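PDB 3VU1: putative uncharacterized protein PH0242 from Pyrococcus horikoshii, which is an AglB-type archaeal oligosaccharyltransferase, represented here by its C-terminal globular domain, a strand-rich structure that carries a bound calcium ion. Local coordinates for residues T361-E369 against R467-F475; M417-L425 against N441-Y452. All coordinates share one frame; numbering follows the deposited sequence.

Interaction 1 (T361-E369 against R467-F475); sequences TNPAYIMRE and RGIRVEPVF
A loop without regular structure joins a long strand through a single beta bridge, Y365 against V471. Both backbone groups of V471 are used, in the pattern of a parallel bridge: its N donates to A364 O at 2.7 Å, and its O accepts from I366 N at 2.8 Å, the latter bond nearly straight at 171°. The loop approaches the strand through a type I beta turn from N362 to Y365. Within that turn N362 OD1 accepts from A364 N, an Asx turn in which the donor stands above the carbonyl plane.

Side chains flank the bridge. V471 holds CG1 anti to its own N (chi1 173°), which leaves CG2 over one face of the Y365 ring, a CH-pi contact 4.0 Å from the centroid. The same ring lies alongside I469, with CE1 3.9 Å from I469 CG2. Farther along the strand, the side chains of I366 and P473 cross at about a right angle, with I366 CG1 3.5 Å from P473 CD, and I366 also packs on V354 of strand 336-356.

Polar groups border this apolar patch. A364 CB lies over one face of the R470 guanidinium, whose NE is salt-bridged to D59. E472 sends OE2 to R392, while a water molecule donates to P363 O at 2.7 Å and to E472 OE1 at 3.2 Å, linking loop and strand through solvent.

Interaction 2 (M417-L425 against N441-Y452); sequences MDTFFITKL and NAEMPKNAISSY
D418 and Y452 provide the polar element: Y452 OH donates to D418 OD1 at 2.7 Å, approaching from above the carboxylate plane, which is turned 85° from the phenol ring. Y397 OH also bonds to D418 OD1, so two tyrosine hydroxyls grip one carboxylate oxygen.

The aromatic element lies two residues along the strand. F420 CG sits between backbone N and carbonyl carbon (chi1 59°), a torsion that helps set its ring against Y452, and the two side chains slide past each other in opposite directions. The rings are oblique, with planes at 46° and centroids 4.9 Å apart; F420 CE1 stands over one face of the Y452 ring, toward its rim and 3.5 Å from CG. A448 O lies at the edge of the F420 ring.

Apolar packing completes the contact. I422 CG2 meets A448 CB at 3.6 Å and P445 CD at 3.7 Å, touching both end residues of the type II turn from P445 to A448. A classic beta bulge, I422 and T423 both opposite L391, goes with both side chains being directed toward 441-452; T423 CG2 reaches E443 O. At the far end, L425 CD2 rests on A442 CB at 3.9 Å.

Segment 417-425 runs roughly antiparallel to 441-443 and, less closely, to 448-452, while its backbone pairs with strand 385-401 and I422 also touches V471 of strand 464-487.

Overall arrangement
From the N-terminal side, the chain leaves strand 359-361 and enters loop 361-369, which strand 464-487 meets about a hundred residues later to close interaction 1. In between come strands 372-381 and 385-401, then strand 412-431, which is met by the end of strand 434-443 and the residues that follow it. Interaction 2 is therefore nested inside the larger loop closed by interaction 1. The centres of the two interactions lie about 10 Å apart, and the interactions touch directly: the E369 carboxylate probably bonds to I449 N and S450 OG of segment 441-452. Together they tie loop, helix and turn to the antiparallel beta-sheet of the Peripheral 2 region.

Interaction 1 (T361-E369 against R467-F475)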
ATOM      1  N   THR A 361     -19.930  -4.164  22.819  1.00 62.85           N
ATOM      2  CA  THR A 361     -19.769  -2.855  22.158  1.00 61.59           C
ATOM      3  C   THR A 361     -19.162  -2.930  20.742  1.00 58.50           C
ATOM      4  O   THR A 361     -18.681  -3.979  20.300  1.00 55.21           O
ATOM      5  CB  THR A 361     -18.939  -1.875  23.007  1.00 60.46           C
ATOM      6  OG1 THR A 361     -17.692  -2.487  23.324  1.00 64.61           O
ATOM      7  CG2 THR A 361     -19.667  -1.518  24.306  1.00 67.54           C
ATOM      8  N   ASN A 362     -19.210  -1.799  20.039  1.00 55.29           N
ATOM      9  CA  ASN A 362     -18.604  -1.643  18.703  1.00 54.41           C
ATOM     10  C   ASN A 362     -17.052  -1.705  18.766  1.00 50.29           C
ATOM     11  O   ASN A 362     -16.449  -0.911  19.499  1.00 52.60           O
ATOM     12  CB  ASN A 362     -19.094  -0.300  18.112  1.00 49.21           C
ATOM     13  CG  ASN A 362     -18.587  -0.046  16.704  1.00 50.60           C
ATOM     14  OD1 ASN A 362     -17.948  -0.901  16.092  1.00 49.81           O
ATOM     15  ND2 ASN A 362     -18.869   1.149  16.182  1.00 50.74           N
ATOM     16  N   PRO A 363     -16.404  -2.629  18.008  1.00 45.12           N
ATOM     17  CA  PRO A 363     -14.946  -2.774  18.152  1.00 43.21           C
ATOM     18  C   PRO A 363     -14.174  -1.634  17.508  1.00 42.60           C
ATOM     19  O   PRO A 363     -12.974  -1.519  17.709  1.00 47.44           O
ATOM     20  CB  PRO A 363     -14.624  -4.106  17.466  1.00 40.33           C
ATOM     21  CG  PRO A 363     -15.900  -4.612  16.898  1.00 44.47           C
ATOM     22  CD  PRO A 363     -16.907  -3.484  16.924  1.00 45.99           C
ATOM     23  N   ALA A 364     -14.866  -0.777  16.773  1.00 40.80           N
ATOM     24  CA  ALA A 364     -14.262   0.426  16.216  1.00 40.06           C
ATOM     25  C   ALA A 364     -14.457   1.633  17.124  1.00 41.06           C
ATOM     26  O   ALA A 364     -13.788   2.648  16.958  1.00 42.79           O
ATOM     27  CB  ALA A 364     -14.833   0.711  14.832  1.00 38.44           C
ATOM     28  N   TYR A 365     -15.412   1.534  18.049  1.00 40.66           N
ATOM     29  CA  TYR A 365     -15.651   2.584  19.031  1.00 40.54           C
ATOM     30  C   TYR A 365     -15.921   1.944  20.395  1.00 43.27           C
ATOM     31  O   TYR A 365     -17.030   1.874  20.873  1.00 48.88           O
ATOM     32  CB  TYR A 365     -16.766   3.518  18.585  1.00 37.28           C
ATOM     33  CG  TYR A 365     -16.567   4.989  18.957  1.00 38.66           C
ATOM     34  CD1 TYR A 365     -16.577   5.966  17.976  1.00 39.66           C
ATOM     35  CD2 TYR A 365     -16.393   5.399  20.284  1.00 39.55           C
ATOM     36  CE1 TYR A 365     -16.427   7.302  18.285  1.00 41.28           C
ATOM     37  CE2 TYR A 365     -16.233   6.738  20.614  1.00 39.21           C
ATOM     38  CZ  TYR A 365     -16.260   7.690  19.604  1.00 41.79           C
ATOM     39  OH  TYR A 365     -16.100   9.042  19.868  1.00 40.14           O
ATOM     40  N   ILE A 366     -14.846   1.465  20.986  1.00 47.01           N
ATOM     41  CA  ILE A 366     -14.811   0.759  22.237  1.00 46.33           C
ATOM     42  C   ILE A 366     -15.489   1.495  23.405  1.00 49.43           C
ATOM     43  O   ILE A 366     -16.250   0.879  24.147  1.00 51.37           O
ATOM     44  CB  ILE A 366     -13.338   0.300  22.473  1.00 48.62           C
ATOM     45  CG1 ILE A 366     -13.219  -1.182  22.185  1.00 53.69           C
ATOM     46  CG2 ILE A 366     -12.842   0.476  23.883  1.00 49.83           C
ATOM     47  CD1 ILE A 366     -14.303  -1.711  21.267  1.00 52.34           C
ATOM     48  N   MET A 367     -15.240   2.796  23.557  1.00 50.31           N
ATOM     49  CA  MET A 367     -15.807   3.585  24.660  1.00 49.84           C
ATOM     50  C   MET A 367     -15.929   5.057  24.290  1.00 52.27           C
ATOM     51  O   MET A 367     -15.092   5.589  23.533  1.00 50.16           O
ATOM     52  CB  MET A 367     -14.931   3.511  25.897  1.00 53.12           C
ATOM     53  CG  MET A 367     -14.589   2.133  26.426  1.00 56.46           C
ATOM     54  SD  MET A 367     -13.457   2.303  27.826  1.00 68.90           S
ATOM     55  CE  MET A 367     -14.619   2.572  29.165  1.00 67.21           C
ATOM     56  N   ARG A 368     -16.965   5.719  24.819  1.00 51.16           N
ATOM     57  CA  ARG A 368     -17.108   7.171  24.624  1.00 52.85           C
ATOM     58  C   ARG A 368     -16.294   7.901  25.687  1.00 49.92           C
ATOM     59  O   ARG A 368     -15.973   7.314  26.731  1.00 47.13           O
ATOM     60  CB  ARG A 368     -18.567   7.623  24.620  1.00 56.12           C
ATOM     61  CG  ARG A 368     -19.393   7.023  23.504  1.00 59.82           C
ATOM     62  CD  ARG A 368     -20.769   7.656  23.434  1.00 68.46           C
ATOM     63  NE  ARG A 368     -21.794   6.636  23.205  1.00 79.40           N
ATOM     64  CZ  ARG A 368     -22.925   6.819  22.522  1.00 88.49           C
ATOM     65  NH1 ARG A 368     -23.212   7.997  21.966  1.00 89.55           N
ATOM     66  NH2 ARG A 368     -23.782   5.810  22.390  1.00 86.19           N
ATOM     67  N   GLU A 369     -15.917   9.150  25.407  1.00 49.73           N
ATOM     68  CA  GLU A 369     -15.062   9.895  26.339  1.00 55.55           C
ATOM     69  C   GLU A 369     -15.813  10.050  27.674  1.00 58.50           C
ATOM     70  O   GLU A 369     -17.037  10.253  27.667  1.00 56.86           O
ATOM     71  CB  GLU A 369     -14.595  11.239  25.745  1.00 53.57           C
ATOM     72  CG  GLU A 369     -15.692  12.237  25.398  1.00 52.73           C
ATOM     73  CD  GLU A 369     -15.252  13.308  24.401  1.00 56.78           C
ATOM     74  OE1 GLU A 369     -14.062  13.373  24.034  1.00 60.41           O
ATOM     75  OE2 GLU A 369     -16.106  14.092  23.959  1.00 56.12           O
ATOM     76  N   ARG A 467     -15.174  12.143   8.543  1.00 41.80           N
ATOM     77  CA  ARG A 467     -15.830  11.003   7.907  1.00 38.10           C
ATOM     78  C   ARG A 467     -15.839   9.766   8.792  1.00 36.07           C
ATOM     79  O   ARG A 467     -16.600   8.854   8.552  1.00 34.91           O
ATOM     80  CB  ARG A 467     -15.175  10.699   6.567  1.00 39.55           C
ATOM     81  CG  ARG A 467     -15.496  11.696   5.469  1.00 41.88           C
ATOM     82  CD  ARG A 467     -16.504  11.075   4.531  1.00 46.90           C
ATOM     83  NE  ARG A 467     -17.854  11.504   4.825  1.00 54.65           N
ATOM     84  CZ  ARG A 467     -18.587  12.248   4.003  1.00 61.95           C
ATOM     85  NH1 ARG A 467     -18.110  12.624   2.813  1.00 60.97           N
ATOM     86  NH2 ARG A 467     -19.813  12.600   4.357  1.00 66.09           N
ATOM     87  N   GLY A 468     -15.011   9.737   9.829  1.00 34.21           N
ATOM     88  CA  GLY A 468     -15.019   8.610  10.753  1.00 32.37           C
ATOM     89  C   GLY A 468     -14.141   8.930  11.935  1.00 33.62           C
ATOM     90  O   GLY A 468     -13.157   9.640  11.787  1.00 39.85           O
ATOM     91  N   ILE A 469     -14.511   8.434  13.107  1.00 32.89           N
ATOM     92  CA  ILE A 469     -13.712   8.543  14.318  1.00 33.67           C
ATOM     93  C   ILE A 469     -13.771   7.181  14.968  1.00 34.81           C
ATOM     94  O   ILE A 469     -14.844   6.614  15.090  1.00 39.26           O
ATOM     95  CB  ILE A 469     -14.283   9.592  15.293  1.00 33.19           C
ATOM     96  CG1 ILE A 469     -14.108  10.996  14.714  1.00 36.12           C
ATOM     97  CG2 ILE A 469     -13.606   9.499  16.644  1.00 32.62           C
ATOM     98  CD1 ILE A 469     -14.939  12.075  15.382  1.00 35.86           C
ATOM     99  N   ARG A 470     -12.633   6.649  15.389  1.00 35.58           N
ATOM    100  CA  ARG A 470     -12.610   5.336  16.009  1.00 36.41           C
ATOM    101  C   ARG A 470     -11.885   5.391  17.327  1.00 39.11           C
ATOM    102  O   ARG A 470     -10.938   6.182  17.502  1.00 43.29           O
ATOM    103  CB  ARG A 470     -11.887   4.338  15.116  1.00 38.50           C
ATOM    104  CG  ARG A 470     -12.526   4.217  13.764  1.00 40.31           C
ATOM    105  CD  ARG A 470     -11.925   3.084  12.999  1.00 43.49           C
ATOM    106  NE  ARG A 470     -12.683   2.862  11.786  1.00 44.79           N
ATOM    107  CZ  ARG A 470     -12.836   1.672  11.226  1.00 43.87           C
ATOM    108  NH1 ARG A 470     -12.272   0.603  11.782  1.00 39.26           N
ATOM    109  NH2 ARG A 470     -13.566   1.575  10.130  1.00 41.49           N
ATOM    110  N   VAL A 471     -12.313   4.535  18.244  1.00 36.38           N
ATOM    111  CA  VAL A 471     -11.638   4.383  19.513  1.00 36.46           C
ATOM    112  C   VAL A 471     -11.452   2.895  19.666  1.00 38.46           C
ATOM    113  O   VAL A 471     -12.427   2.146  19.729  1.00 40.76           O
ATOM    114  CB  VAL A 471     -12.447   4.981  20.678  1.00 34.07           C
ATOM    115  CG1 VAL A 471     -11.789   4.664  22.014  1.00 31.81           C
ATOM    116  CG2 VAL A 471     -12.581   6.484  20.477  1.00 33.98           C
ATOM    117  N   GLU A 472     -10.193   2.471  19.703  1.00 38.98           N
ATOM    118  CA  GLU A 472      -9.873   1.082  19.475  1.00 39.22           C
ATOM    119  C   GLU A 472      -8.852   0.632  20.452  1.00 39.08           C
ATOM    120  O   GLU A 472      -8.012   1.422  20.862  1.00 43.83           O
ATOM    121  CB  GLU A 472      -9.310   0.892  18.073  1.00 43.25           C
ATOM    122  CG  GLU A 472     -10.266   1.183  16.923  1.00 46.17           C
ATOM    123  CD  GLU A 472      -9.617   0.919  15.580  1.00 47.71           C
ATOM    124  OE1 GLU A 472      -9.694  -0.228  15.111  1.00 48.10           O
ATOM    125  OE2 GLU A 472      -9.028   1.854  15.001  1.00 48.60           O
ATOM    126  N   PRO A 473      -8.925  -0.640  20.853  1.00 37.57           N
ATOM    127  CA  PRO A 473      -7.874  -1.208  21.656  1.00 39.05           C
ATOM    128  C   PRO A 473      -6.738  -1.666  20.737  1.00 41.53           C
ATOM    129  O   PRO A 473      -6.994  -2.206  19.666  1.00 45.76           O
ATOM    130  CB  PRO A 473      -8.557  -2.380  22.321  1.00 36.94           C
ATOM    131  CG  PRO A 473      -9.525  -2.831  21.299  1.00 39.41           C
ATOM    132  CD  PRO A 473     -10.048  -1.567  20.691  1.00 37.39           C
ATOM    133  N   VAL A 474      -5.500  -1.404  21.139  1.00 43.11           N
ATOM    134  CA  VAL A 474      -4.332  -1.647  20.298  1.00 45.02           C
ATOM    135  C   VAL A 474      -3.242  -2.225  21.197  1.00 45.27           C
ATOM    136  O   VAL A 474      -2.949  -1.668  22.271  1.00 44.41           O
ATOM    137  CB  VAL A 474      -3.850  -0.334  19.603  1.00 44.66           C
ATOM    138  CG1 VAL A 474      -2.491  -0.501  18.951  1.00 41.96           C
ATOM    139  CG2 VAL A 474      -4.851   0.122  18.559  1.00 43.10           C
ATOM    140  N   PHE A 475      -2.667  -3.348  20.760  1.00 42.34           N
ATOM    141  CA  PHE A 475      -1.580  -3.999  21.480  1.00 40.81           C
ATOM    142  C   PHE A 475      -0.257  -3.625  20.856  1.00 39.73           C
ATOM    143  O   PHE A 475      -0.028  -3.949  19.700  1.00 42.28           O
ATOM    144  CB  PHE A 475      -1.762  -5.505  21.455  1.00 38.14           C
ATOM    145  CG  PHE A 475      -2.935  -5.975  22.245  1.00 38.11           C
ATOM    146  CD1 PHE A 475      -4.226  -5.958  21.699  1.00 38.12           C
ATOM    147  CD2 PHE A 475      -2.766  -6.432  23.555  1.00 40.65           C
ATOM    148  CE1 PHE A 475      -5.328  -6.400  22.443  1.00 36.64           C
ATOM    149  CE2 PHE A 475      -3.868  -6.858  24.312  1.00 41.07           C
ATOM    150  CZ  PHE A 475      -5.148  -6.847  23.750  1.00 38.70           C
TER
HETATM  151  O   HOH W   1     -10.924  -2.831  16.578  1.00 49.81           O

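Interaction 2 (M417-L425 against N441-Y452)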
ATOM      1  N   MET A 417      -5.694  11.084   7.689  1.00 33.37           N
ATOM      2  CA  MET A 417      -5.887  10.138   8.758  1.00 32.82           C
ATOM      3  C   MET A 417      -4.899  10.412   9.898  1.00 36.36           C
ATOM      4  O   MET A 417      -3.680  10.191   9.742  1.00 37.22           O
ATOM      5  CB  MET A 417      -5.743   8.709   8.256  1.00 30.82           C
ATOM      6  CG  MET A 417      -5.835   7.702   9.379  1.00 33.58           C
ATOM      7  SD  MET A 417      -5.891   6.001   8.803  1.00 41.29           S
ATOM      8  CE  MET A 417      -4.140   5.690   8.623  1.00 40.18           C
ATOM      9  N   ASP A 418      -5.419  10.887  11.037  1.00 36.84           N
ATOM     10  CA  ASP A 418      -4.605  11.093  12.243  1.00 36.20           C
ATOM     11  C   ASP A 418      -4.932  10.056  13.318  1.00 37.00           C
ATOM     12  O   ASP A 418      -6.108   9.773  13.603  1.00 37.01           O
ATOM     13  CB  ASP A 418      -4.765  12.508  12.791  1.00 36.31           C
ATOM     14  CG  ASP A 418      -4.703  13.586  11.687  1.00 41.97           C
ATOM     15  OD1 ASP A 418      -5.349  14.659  11.879  1.00 42.82           O
ATOM     16  OD2 ASP A 418      -4.028  13.376  10.637  1.00 37.66           O
ATOM     17  N   THR A 419      -3.884   9.467  13.885  1.00 34.46           N
ATOM     18  CA  THR A 419      -4.027   8.532  14.973  1.00 36.09           C
ATOM     19  C   THR A 419      -3.261   9.097  16.167  1.00 39.94           C
ATOM     20  O   THR A 419      -2.285   9.827  15.989  1.00 40.57           O
ATOM     21  CB  THR A 419      -3.405   7.165  14.645  1.00 37.19           C
ATOM     22  OG1 THR A 419      -1.987   7.319  14.512  1.00 39.01           O
ATOM     23  CG2 THR A 419      -3.974   6.590  13.371  1.00 35.29           C
ATOM     24  N   PHE A 420      -3.719   8.779  17.376  1.00 38.83           N
ATOM     25  CA  PHE A 420      -3.005   9.116  18.587  1.00 35.69           C
ATOM     26  C   PHE A 420      -3.456   8.202  19.689  1.00 38.29           C
ATOM     27  O   PHE A 420      -4.584   7.712  19.677  1.00 40.34           O
ATOM     28  CB  PHE A 420      -3.118  10.610  18.972  1.00 36.61           C
ATOM     29  CG  PHE A 420      -4.528  11.119  19.193  1.00 36.91           C
ATOM     30  CD1 PHE A 420      -5.242  11.729  18.154  1.00 36.22           C
ATOM     31  CD2 PHE A 420      -5.134  11.045  20.458  1.00 35.67           C
ATOM     32  CE1 PHE A 420      -6.536  12.235  18.375  1.00 37.95           C
ATOM     33  CE2 PHE A 420      -6.432  11.536  20.673  1.00 34.92           C
ATOM     34  CZ  PHE A 420      -7.135  12.142  19.636  1.00 33.82           C
ATOM     35  N   PHE A 421      -2.550   7.937  20.620  1.00 43.35           N
ATOM     36  CA  PHE A 421      -2.848   7.105  21.773  1.00 45.19           C
ATOM     37  C   PHE A 421      -3.509   7.924  22.869  1.00 47.25           C
ATOM     38  O   PHE A 421      -2.937   8.891  23.355  1.00 49.67           O
ATOM     39  CB  PHE A 421      -1.582   6.419  22.261  1.00 47.49           C
ATOM     40  CG  PHE A 421      -1.073   5.388  21.306  1.00 53.94           C
ATOM     41  CD1 PHE A 421       0.114   5.582  20.620  1.00 58.38           C
ATOM     42  CD2 PHE A 421      -1.813   4.225  21.055  1.00 55.36           C
ATOM     43  CE1 PHE A 421       0.569   4.623  19.720  1.00 62.45           C
ATOM     44  CE2 PHE A 421      -1.363   3.263  20.153  1.00 58.10           C
ATOM     45  CZ  PHE A 421      -0.168   3.463  19.489  1.00 59.48           C
ATOM     46  N   ILE A 422      -4.733   7.541  23.229  1.00 50.87           N
ATOM     47  CA  ILE A 422      -5.528   8.263  24.228  1.00 50.62           C
ATOM     48  C   ILE A 422      -4.990   7.948  25.625  1.00 52.14           C
ATOM     49  O   ILE A 422      -4.668   8.853  26.378  1.00 50.48           O
ATOM     50  CB  ILE A 422      -7.029   7.892  24.145  1.00 51.02           C
ATOM     51  CG1 ILE A 422      -7.586   8.158  22.748  1.00 49.57           C
ATOM     52  CG2 ILE A 422      -7.848   8.653  25.183  1.00 52.37           C
ATOM     53  CD1 ILE A 422      -8.677   7.178  22.374  1.00 49.89           C
ATOM     54  N   THR A 423      -4.875   6.661  25.950  1.00 51.21           N
ATOM     55  CA  THR A 423      -4.463   6.242  27.270  1.00 50.74           C
ATOM     56  C   THR A 423      -3.904   4.830  27.222  1.00 53.53           C
ATOM     57  O   THR A 423      -4.316   4.014  26.388  1.00 57.87           O
ATOM     58  CB  THR A 423      -5.640   6.275  28.271  1.00 53.92           C
ATOM     59  OG1 THR A 423      -5.150   5.973  29.575  1.00 60.14           O
ATOM     60  CG2 THR A 423      -6.721   5.226  27.922  1.00 54.23           C
ATOM     61  N   LYS A 424      -2.976   4.550  28.133  1.00 53.39           N
ATOM     62  CA  LYS A 424      -2.364   3.242  28.278  1.00 52.78           C
ATOM     63  C   LYS A 424      -3.195   2.488  29.283  1.00 53.00           C
ATOM     64  O   LYS A 424      -3.538   3.038  30.302  1.00 57.31           O
ATOM     65  CB  LYS A 424      -0.948   3.419  28.811  1.00 52.55           C
ATOM     66  CG  LYS A 424      -0.030   2.236  28.592  1.00 55.85           C
ATOM     67  CD  LYS A 424       1.382   2.714  28.872  1.00 61.17           C
ATOM     68  CE  LYS A 424       2.416   1.669  28.519  1.00 61.25           C
ATOM     69  NZ  LYS A 424       3.757   2.087  29.009  1.00 60.27           N
ATOM     70  N   LEU A 425      -3.547   1.243  29.003  1.00 54.35           N
ATOM     71  CA  LEU A 425      -4.441   0.517  29.900  1.00 51.62           C
ATOM     72  C   LEU A 425      -3.733  -0.507  30.754  1.00 51.84           C
ATOM     73  O   LEU A 425      -4.215  -0.840  31.833  1.00 54.53           O
ATOM     74  CB  LEU A 425      -5.584  -0.170  29.143  1.00 50.80           C
ATOM     75  CG  LEU A 425      -6.652   0.604  28.377  1.00 50.99           C
ATOM     76  CD1 LEU A 425      -7.617  -0.388  27.743  1.00 50.10           C
ATOM     77  CD2 LEU A 425      -7.394   1.592  29.257  1.00 49.17           C
ATOM     78  N   ASN A 441      -9.482  -2.742  33.588  1.00 60.79           N
ATOM     79  CA  ASN A 441     -10.290  -1.552  33.885  1.00 65.99           C
ATOM     80  C   ASN A 441      -9.918  -0.424  32.943  1.00 66.75           C
ATOM     81  O   ASN A 441      -8.730  -0.144  32.731  1.00 67.71           O
ATOM     82  CB  ASN A 441     -10.104  -1.089  35.334  1.00 74.26           C
ATOM     83  CG  ASN A 441     -10.801  -1.992  36.347  1.00 82.03           C
ATOM     84  OD1 ASN A 441     -11.749  -2.729  36.029  1.00 81.97           O
ATOM     85  ND2 ASN A 441     -10.338  -1.924  37.589  1.00 81.24           N
ATOM     86  N   ALA A 442     -10.927   0.240  32.390  1.00 64.43           N
ATOM     87  CA  ALA A 442     -10.686   1.232  31.347  1.00 65.22           C
ATOM     88  C   ALA A 442     -11.316   2.595  31.625  1.00 65.02           C
ATOM     89  O   ALA A 442     -12.513   2.688  31.891  1.00 65.44           O
ATOM     90  CB  ALA A 442     -11.147   0.690  29.999  1.00 63.99           C
ATOM     91  N   GLU A 443     -10.503   3.644  31.526  1.00 63.84           N
ATOM     92  CA  GLU A 443     -10.951   5.012  31.763  1.00 66.23           C
ATOM     93  C   GLU A 443     -10.770   5.886  30.500  1.00 62.83           C
ATOM     94  O   GLU A 443      -9.648   6.175  30.074  1.00 59.45           O
ATOM     95  CB  GLU A 443     -10.112   5.585  32.902  1.00 80.22           C
ATOM     96  CG  GLU A 443     -10.830   6.339  34.015  1.00 84.48           C
ATOM     97  CD  GLU A 443      -9.928   6.467  35.250  1.00 97.22           C
ATOM     98  OE1 GLU A 443     -10.245   5.874  36.313  1.00 88.30           O
ATOM     99  OE2 GLU A 443      -8.868   7.137  35.157  1.00104.34           O
ATOM    100  N   MET A 444     -11.867   6.316  29.899  1.00 59.04           N
ATOM    101  CA  MET A 444     -11.779   7.317  28.840  1.00 60.44           C
ATOM    102  C   MET A 444     -11.743   8.712  29.460  1.00 61.22           C
ATOM    103  O   MET A 444     -12.687   9.109  30.154  1.00 64.56           O
ATOM    104  CB  MET A 444     -12.974   7.227  27.878  1.00 60.22           C
ATOM    105  CG  MET A 444     -12.866   6.169  26.794  1.00 59.03           C
ATOM    106  SD  MET A 444     -11.706   6.571  25.470  1.00 57.49           S
ATOM    107  CE  MET A 444     -12.523   7.876  24.560  1.00 53.89           C
ATOM    108  N   PRO A 445     -10.664   9.468  29.216  1.00 55.84           N
ATOM    109  CA  PRO A 445     -10.694  10.864  29.635  1.00 56.58           C
ATOM    110  C   PRO A 445     -11.821  11.559  28.911  1.00 59.21           C
ATOM    111  O   PRO A 445     -11.994  11.343  27.720  1.00 68.63           O
ATOM    112  CB  PRO A 445      -9.361  11.414  29.127  1.00 56.59           C
ATOM    113  CG  PRO A 445      -8.496  10.220  28.925  1.00 54.81           C
ATOM    114  CD  PRO A 445      -9.418   9.113  28.525  1.00 54.25           C
ATOM    115  N   LYS A 446     -12.612  12.362  29.604  1.00 64.94           N
ATOM    116  CA  LYS A 446     -13.586  13.212  28.909  1.00 71.70           C
ATOM    117  C   LYS A 446     -12.797  14.230  28.057  1.00 72.55           C
ATOM    118  O   LYS A 446     -11.669  14.606  28.413  1.00 79.27           O
ATOM    119  CB  LYS A 446     -14.598  13.850  29.897  1.00 76.59           C
ATOM    120  CG  LYS A 446     -14.099  14.865  30.951  1.00 81.51           C
ATOM    121  CD  LYS A 446     -12.721  14.601  31.594  1.00 91.70           C
ATOM    122  CE  LYS A 446     -12.645  13.436  32.588  1.00 91.61           C
ATOM    123  NZ  LYS A 446     -13.005  13.785  33.993  1.00 84.25           N
ATOM    124  N   ASN A 447     -13.341  14.632  26.915  1.00 68.08           N
ATOM    125  CA  ASN A 447     -12.616  15.558  26.014  1.00 73.54           C
ATOM    126  C   ASN A 447     -11.477  14.979  25.141  1.00 69.68           C
ATOM    127  O   ASN A 447     -10.887  15.723  24.343  1.00 66.70           O
ATOM    128  CB  ASN A 447     -12.042  16.760  26.785  1.00 77.65           C
ATOM    129  CG  ASN A 447     -13.056  17.415  27.682  1.00 82.74           C
ATOM    130  OD1 ASN A 447     -14.060  17.957  27.210  1.00 83.89           O
ATOM    131  ND2 ASN A 447     -12.803  17.371  28.993  1.00 85.08           N
ATOM    132  N   ALA A 448     -11.150  13.691  25.287  1.00 58.65           N
ATOM    133  CA  ALA A 448     -10.122  13.088  24.426  1.00 57.00           C
ATOM    134  C   ALA A 448     -10.438  13.282  22.923  1.00 53.72           C
ATOM    135  O   ALA A 448      -9.599  13.759  22.158  1.00 55.15           O
ATOM    136  CB  ALA A 448      -9.925  11.621  24.762  1.00 59.01           C
ATOM    137  N   ILE A 449     -11.667  12.951  22.543  1.00 46.91           N
ATOM    138  CA  ILE A 449     -12.160  13.075  21.191  1.00 45.16           C
ATOM    139  C   ILE A 449     -12.516  14.536  20.881  1.00 47.74           C
ATOM    140  O   ILE A 449     -11.971  15.126  19.947  1.00 49.09           O
ATOM    141  CB  ILE A 449     -13.381  12.119  20.979  1.00 43.92           C
ATOM    142  CG1 ILE A 449     -12.984  10.660  21.223  1.00 43.92           C
ATOM    143  CG2 ILE A 449     -14.025  12.278  19.607  1.00 38.92           C
ATOM    144  CD1 ILE A 449     -11.689  10.203  20.563  1.00 42.64           C
ATOM    145  N   SER A 450     -13.417  15.120  21.674  1.00 51.12           N
ATOM    146  CA  SER A 450     -13.921  16.481  21.438  1.00 52.54           C
ATOM    147  C   SER A 450     -12.805  17.501  21.332  1.00 49.35           C
ATOM    148  O   SER A 450     -12.852  18.423  20.512  1.00 45.91           O
ATOM    149  CB  SER A 450     -14.843  16.896  22.571  1.00 60.22           C
ATOM    150  OG  SER A 450     -16.037  16.147  22.517  1.00 76.03           O
ATOM    151  N   SER A 451     -11.809  17.334  22.195  1.00 47.99           N
ATOM    152  CA  SER A 451     -10.634  18.173  22.200  1.00 45.75           C
ATOM    153  C   SER A 451     -10.016  18.253  20.794  1.00 48.85           C
ATOM    154  O   SER A 451      -9.862  19.363  20.240  1.00 48.63           O
ATOM    155  CB  SER A 451      -9.660  17.594  23.204  1.00 46.83           C
ATOM    156  OG  SER A 451      -8.366  18.045  22.943  1.00 56.57           O
ATOM    157  N   TYR A 452      -9.717  17.076  20.212  1.00 45.92           N
ATOM    158  CA  TYR A 452      -9.112  16.970  18.886  1.00 42.41           C
ATOM    159  C   TYR A 452     -10.053  17.467  17.778  1.00 43.26           C
ATOM    160  O   TYR A 452      -9.621  18.155  16.844  1.00 40.13           O
ATOM    161  CB  TYR A 452      -8.633  15.532  18.618  1.00 45.15           C
ATOM    162  CG  TYR A 452      -7.599  15.457  17.519  1.00 46.61           C
ATOM    163  CD1 TYR A 452      -6.268  15.843  17.754  1.00 46.02           C
ATOM    164  CD2 TYR A 452      -7.961  15.046  16.218  1.00 47.01           C
ATOM    165  CE1 TYR A 452      -5.324  15.821  16.737  1.00 46.69           C
ATOM    166  CE2 TYR A 452      -7.029  15.020  15.189  1.00 45.97           C
ATOM    167  CZ  TYR A 452      -5.715  15.406  15.455  1.00 48.62           C
ATOM    168  OH  TYR A 452      -4.794  15.362  14.449  1.00 46.22           O
TER